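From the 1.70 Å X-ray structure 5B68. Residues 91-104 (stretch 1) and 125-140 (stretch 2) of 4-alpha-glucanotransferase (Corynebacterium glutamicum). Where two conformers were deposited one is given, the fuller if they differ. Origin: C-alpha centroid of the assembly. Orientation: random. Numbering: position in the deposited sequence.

Stretch 1 (91-104) VHDGSPADVHIELE
Stretch 2 125-140: GIRWGEASFKIPGDLP

Residues 91-104 and 125-140 meet first as antiparallel strands, then mainly through side chains. Val-91 and Gly-129 form the hydrogen-bonded pair (CA-CA 5.7 Å): Val-91 N donates to Gly-129 O at 3.2 Å, and Gly-129 N to Val-91 O at 2.9 Å, nearly straight. His-92 and Trp-128 follow as the non-hydrogen-bonded pair (CA-CA 4.5 Å), and Asp-93 N closes the ladder on Arg-127 O at 2.8 Å. A type II turn, His-92 to Ser-95, then ends the pairing; Ser-95 N (2.9 Å) and OG (2.7 Å, chi1 p) both donate to His-92 O, and Gly-94, at phi 90°, takes a conformation in which a CB would jam against the preceding carbonyl.

The CA-to-CB bonds of His-92 (chi1 m) and Trp-128 (m, chi2 84°) point away from the opposing stretch, yet their rings return to meet edge-to-face, the His-92 edge toward the Trp-128 face, centroids 4.6 Å apart and planes at 80°. Ile-126 (m, t) lays CG2 over a His-92 ring face, 3.6 Å from the centroid. Arg-127 leaves sideways, but chi angles t, t, p and -94° bring NE to Asp-93 OD2 (Asp-93 chi1 t, chi2 48°), a 2.8 Å salt bridge made in the guanidinium plane. Gly-129 leaves room here: an ideal CB would lie 3.1 Å from Asp-93 OD1.

Beyond the turn, strand 98-102 sends Val-99 and Ile-101 toward stretch 2, whose strand runs 126-134. Phe-133 (m, chi2 84°) receives Val-99 CG2 (chi1 t) over one face, 4.0 Å from the ring centroid, while Ala-97 CB lies 4.1 Å from Phe-133 CZ. Ile-101 (m, t) extends CD1 to Pro-136 CD at 3.8 Å and Leu-139 CD1 at 4.1 Å. Leu-103 and Leu-139, both m, t, meet CD2 to CD2 at 4.1 Å, and Leu-103 CD1 reaches Pro-140 CD at 4.0 Å.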

# COMPACT_ATOMS: atom_id res chain seq x y z
N VAL A 91 -12.90 -20.44 -31.01
CA VAL A 91 -12.99 -19.93 -32.40
C VAL A 91 -14.32 -20.41 -33.04
O VAL A 91 -14.93 -21.39 -32.57
CB VAL A 91 -11.82 -20.40 -33.28
CG1 VAL A 91 -10.52 -19.79 -32.85
CG2 VAL A 91 -11.71 -21.93 -33.30
N HIS A 92 -14.76 -19.74 -34.12
CA HIS A 92 -15.90 -20.28 -34.89
C HIS A 92 -15.53 -21.72 -35.35
O HIS A 92 -14.44 -21.96 -35.81
CB HIS A 92 -16.14 -19.44 -36.12
CG HIS A 92 -16.62 -18.06 -35.83
ND1 HIS A 92 -16.63 -17.51 -34.57
CD2 HIS A 92 -17.05 -17.09 -36.67
CE1 HIS A 92 -17.06 -16.25 -34.64
NE2 HIS A 92 -17.32 -15.98 -35.91
N ASP A 93 -16.41 -22.66 -35.13
CA ASP A 93 -16.11 -24.07 -35.35
C ASP A 93 -15.68 -24.32 -36.82
O ASP A 93 -16.28 -23.79 -37.73
CB ASP A 93 -17.28 -24.92 -34.94
CG ASP A 93 -16.98 -26.41 -34.96
OD1 ASP A 93 -15.94 -26.88 -34.43
OD2 ASP A 93 -17.85 -27.12 -35.43
N GLY A 94 -14.52 -24.92 -37.00
CA GLY A 94 -13.98 -25.11 -38.33
C GLY A 94 -13.10 -24.00 -38.87
O GLY A 94 -12.52 -24.17 -39.92
N SER A 95 -12.95 -22.88 -38.15
CA SER A 95 -12.00 -21.86 -38.56
C SER A 95 -10.65 -22.11 -37.80
O SER A 95 -10.65 -22.91 -36.82
CB SER A 95 -12.63 -20.46 -38.30
OG SER A 95 -12.68 -20.23 -36.90
N PRO A 96 -9.53 -21.48 -38.24
CA PRO A 96 -8.19 -21.67 -37.66
C PRO A 96 -8.16 -21.16 -36.22
O PRO A 96 -8.93 -20.20 -35.89
CB PRO A 96 -7.31 -20.82 -38.50
CG PRO A 96 -8.02 -20.68 -39.81
CD PRO A 96 -9.44 -20.60 -39.44
N ALA A 97 -7.36 -21.86 -35.41
CA ALA A 97 -6.91 -21.33 -34.14
C ALA A 97 -5.38 -21.20 -34.16
O ALA A 97 -4.64 -22.04 -33.65
CB ALA A 97 -7.40 -22.19 -33.02
N ASP A 98 -4.88 -20.17 -34.84
CA ASP A 98 -3.44 -19.95 -34.89
C ASP A 98 -3.14 -19.09 -33.66
O ASP A 98 -3.73 -18.03 -33.50
CB ASP A 98 -2.98 -19.24 -36.16
CG ASP A 98 -3.40 -19.98 -37.42
OD1 ASP A 98 -3.54 -21.20 -37.33
OD2 ASP A 98 -3.60 -19.32 -38.47
N VAL A 99 -2.27 -19.61 -32.81
CA VAL A 99 -1.88 -18.97 -31.52
C VAL A 99 -0.36 -18.88 -31.46
O VAL A 99 0.33 -19.81 -31.85
CB VAL A 99 -2.40 -19.75 -30.28
CG1 VAL A 99 -2.00 -19.02 -28.96
CG2 VAL A 99 -3.91 -19.96 -30.34
N HIS A 100 0.16 -17.74 -31.04
CA HIS A 100 1.57 -17.63 -30.71
C HIS A 100 1.77 -16.63 -29.56
O HIS A 100 0.81 -15.99 -29.14
CB HIS A 100 2.40 -17.24 -31.94
CG HIS A 100 2.25 -15.83 -32.35
ND1 HIS A 100 1.20 -15.36 -33.12
CD2 HIS A 100 3.05 -14.76 -32.13
CE1 HIS A 100 1.33 -14.06 -33.28
NE2 HIS A 100 2.45 -13.68 -32.70
N ILE A 101 3.01 -16.61 -29.07
CA ILE A 101 3.43 -15.72 -28.03
C ILE A 101 4.36 -14.65 -28.57
O ILE A 101 5.31 -14.96 -29.32
CB ILE A 101 4.14 -16.54 -26.92
CG1 ILE A 101 3.19 -17.55 -26.28
CG2 ILE A 101 4.81 -15.61 -25.89
CD1 ILE A 101 3.93 -18.58 -25.46
N GLU A 102 4.18 -13.40 -28.14
CA GLU A 102 5.16 -12.35 -28.36
C GLU A 102 5.66 -11.97 -26.98
O GLU A 102 4.91 -11.54 -26.15
CB GLU A 102 4.53 -11.15 -29.10
CG GLU A 102 5.56 -10.00 -29.13
CD GLU A 102 5.47 -9.01 -30.27
OE1 GLU A 102 5.72 -7.81 -29.98
OE2 GLU A 102 5.24 -9.43 -31.46
N LEU A 103 6.93 -12.21 -26.73
CA LEU A 103 7.54 -11.82 -25.47
C LEU A 103 7.67 -10.31 -25.34
O LEU A 103 7.56 -9.53 -26.30
CB LEU A 103 8.89 -12.50 -25.31
CG LEU A 103 8.89 -14.00 -25.27
CD1 LEU A 103 10.34 -14.44 -25.07
CD2 LEU A 103 8.01 -14.59 -24.18
N GLU A 104 7.90 -9.88 -24.11
CA GLU A 104 8.07 -8.49 -23.76
C GLU A 104 9.17 -7.82 -24.63
O GLU A 104 9.03 -6.67 -24.99
CB GLU A 104 8.46 -8.38 -22.27
CG GLU A 104 8.44 -6.94 -21.78
CD GLU A 104 8.57 -6.82 -20.24
OE1 GLU A 104 8.75 -5.70 -19.79
OE2 GLU A 104 8.59 -7.82 -19.52
N GLY A 125 -26.51 -18.04 -33.01
CA GLY A 125 -26.39 -18.43 -34.40
C GLY A 125 -25.00 -18.73 -34.94
O GLY A 125 -24.87 -18.98 -36.13
N ILE A 126 -23.96 -18.69 -34.11
CA ILE A 126 -22.64 -19.09 -34.56
C ILE A 126 -22.32 -20.37 -33.81
O ILE A 126 -22.54 -20.43 -32.60
CB ILE A 126 -21.59 -17.95 -34.37
CG1 ILE A 126 -21.98 -16.78 -35.29
CG2 ILE A 126 -20.16 -18.45 -34.65
CD1 ILE A 126 -21.10 -15.57 -35.24
N ARG A 127 -21.73 -21.35 -34.50
CA ARG A 127 -21.25 -22.55 -33.82
C ARG A 127 -19.81 -22.24 -33.42
O ARG A 127 -18.96 -21.88 -34.26
CB ARG A 127 -21.34 -23.85 -34.66
CG ARG A 127 -21.14 -25.14 -33.83
CD ARG A 127 -21.36 -26.46 -34.57
NE ARG A 127 -20.52 -26.52 -35.78
CZ ARG A 127 -20.90 -26.15 -37.01
NH1 ARG A 127 -22.15 -25.71 -37.26
NH2 ARG A 127 -20.03 -26.22 -38.02
N TRP A 128 -19.53 -22.42 -32.14
CA TRP A 128 -18.22 -22.17 -31.57
C TRP A 128 -17.59 -23.47 -31.10
O TRP A 128 -18.27 -24.34 -30.63
CB TRP A 128 -18.30 -21.25 -30.36
CG TRP A 128 -18.55 -19.80 -30.67
CD1 TRP A 128 -19.76 -19.22 -30.90
CD2 TRP A 128 -17.58 -18.75 -30.76
NE1 TRP A 128 -19.61 -17.89 -31.15
CE2 TRP A 128 -18.28 -17.57 -31.06
CE3 TRP A 128 -16.20 -18.69 -30.61
CZ2 TRP A 128 -17.64 -16.35 -31.22
CZ3 TRP A 128 -15.57 -17.48 -30.78
CH2 TRP A 128 -16.29 -16.32 -31.07
N GLY A 129 -16.28 -23.57 -31.25
CA GLY A 129 -15.55 -24.69 -30.68
C GLY A 129 -14.50 -24.21 -29.71
O GLY A 129 -14.15 -23.06 -29.73
N GLU A 130 -13.95 -25.15 -28.95
CA GLU A 130 -12.92 -24.89 -27.99
C GLU A 130 -11.68 -25.73 -28.31
O GLU A 130 -11.82 -26.92 -28.58
CB GLU A 130 -13.45 -25.26 -26.62
CG GLU A 130 -12.51 -24.88 -25.48
CD GLU A 130 -13.10 -25.13 -24.11
OE1 GLU A 130 -12.69 -26.12 -23.45
OE2 GLU A 130 -13.99 -24.41 -23.68
N ALA A 131 -10.49 -25.15 -28.19
CA ALA A 131 -9.20 -25.88 -28.24
C ALA A 131 -8.37 -25.54 -27.02
O ALA A 131 -8.67 -24.58 -26.32
CB ALA A 131 -8.50 -25.52 -29.51
N SER A 132 -7.41 -26.38 -26.69
CA SER A 132 -6.46 -26.14 -25.59
C SER A 132 -5.07 -26.02 -26.08
O SER A 132 -4.59 -26.77 -27.01
CB SER A 132 -6.55 -27.19 -24.47
OG SER A 132 -7.78 -27.16 -23.73
N PHE A 133 -4.34 -25.05 -25.54
CA PHE A 133 -2.93 -24.88 -25.88
C PHE A 133 -2.11 -24.76 -24.58
O PHE A 133 -2.64 -24.40 -23.52
CB PHE A 133 -2.66 -23.67 -26.77
CG PHE A 133 -3.30 -23.77 -28.12
CD1 PHE A 133 -4.62 -23.39 -28.26
CD2 PHE A 133 -2.64 -24.29 -29.20
CE1 PHE A 133 -5.27 -23.50 -29.48
CE2 PHE A 133 -3.26 -24.39 -30.44
CZ PHE A 133 -4.58 -23.98 -30.59
N LYS A 134 -0.84 -25.09 -24.70
CA LYS A 134 0.08 -25.21 -23.61
C LYS A 134 1.23 -24.28 -23.86
O LYS A 134 1.88 -24.28 -24.93
CB LYS A 134 0.60 -26.65 -23.57
CG LYS A 134 1.28 -27.05 -22.32
CD LYS A 134 1.53 -28.57 -22.26
CE LYS A 134 2.27 -29.10 -23.47
NZ LYS A 134 2.46 -30.60 -23.41
N ILE A 135 1.53 -23.44 -22.89
CA ILE A 135 2.71 -22.63 -22.98
C ILE A 135 4.01 -23.43 -22.68
O ILE A 135 3.94 -24.38 -21.91
CB ILE A 135 2.66 -21.35 -22.11
CG1 ILE A 135 2.68 -21.68 -20.61
CG2 ILE A 135 1.40 -20.56 -22.40
CD1 ILE A 135 2.77 -20.40 -19.76
N PRO A 136 5.12 -22.99 -23.23
CA PRO A 136 6.43 -23.56 -22.94
C PRO A 136 6.80 -23.30 -21.50
O PRO A 136 6.37 -22.31 -20.96
CB PRO A 136 7.38 -22.78 -23.84
CG PRO A 136 6.54 -22.07 -24.81
CD PRO A 136 5.20 -21.89 -24.19
N GLY A 137 7.58 -24.19 -20.91
CA GLY A 137 7.96 -24.11 -19.53
C GLY A 137 9.19 -23.27 -19.26
O GLY A 137 9.62 -23.18 -18.14
N ASP A 138 9.75 -22.69 -20.30
CA ASP A 138 10.98 -21.92 -20.21
C ASP A 138 10.87 -20.45 -20.61
O ASP A 138 11.83 -19.88 -21.08
CB ASP A 138 12.11 -22.59 -20.98
CG ASP A 138 11.90 -22.57 -22.47
OD1 ASP A 138 10.79 -22.26 -22.91
OD2 ASP A 138 12.85 -22.89 -23.19
N LEU A 139 9.70 -19.85 -20.48
CA LEU A 139 9.56 -18.44 -20.74
C LEU A 139 10.24 -17.62 -19.65
O LEU A 139 10.23 -17.99 -18.50
CB LEU A 139 8.09 -18.05 -20.84
CG LEU A 139 7.24 -18.77 -21.89
CD1 LEU A 139 5.83 -18.23 -21.86
CD2 LEU A 139 7.81 -18.62 -23.28
N PRO A 140 10.82 -16.49 -20.02
CA PRO A 140 11.41 -15.59 -19.03
C PRO A 140 10.30 -14.93 -18.24
O PRO A 140 9.16 -14.83 -18.73
CB PRO A 140 12.17 -14.55 -19.91
CG PRO A 140 11.46 -14.56 -21.20
CD PRO A 140 10.93 -15.95 -21.40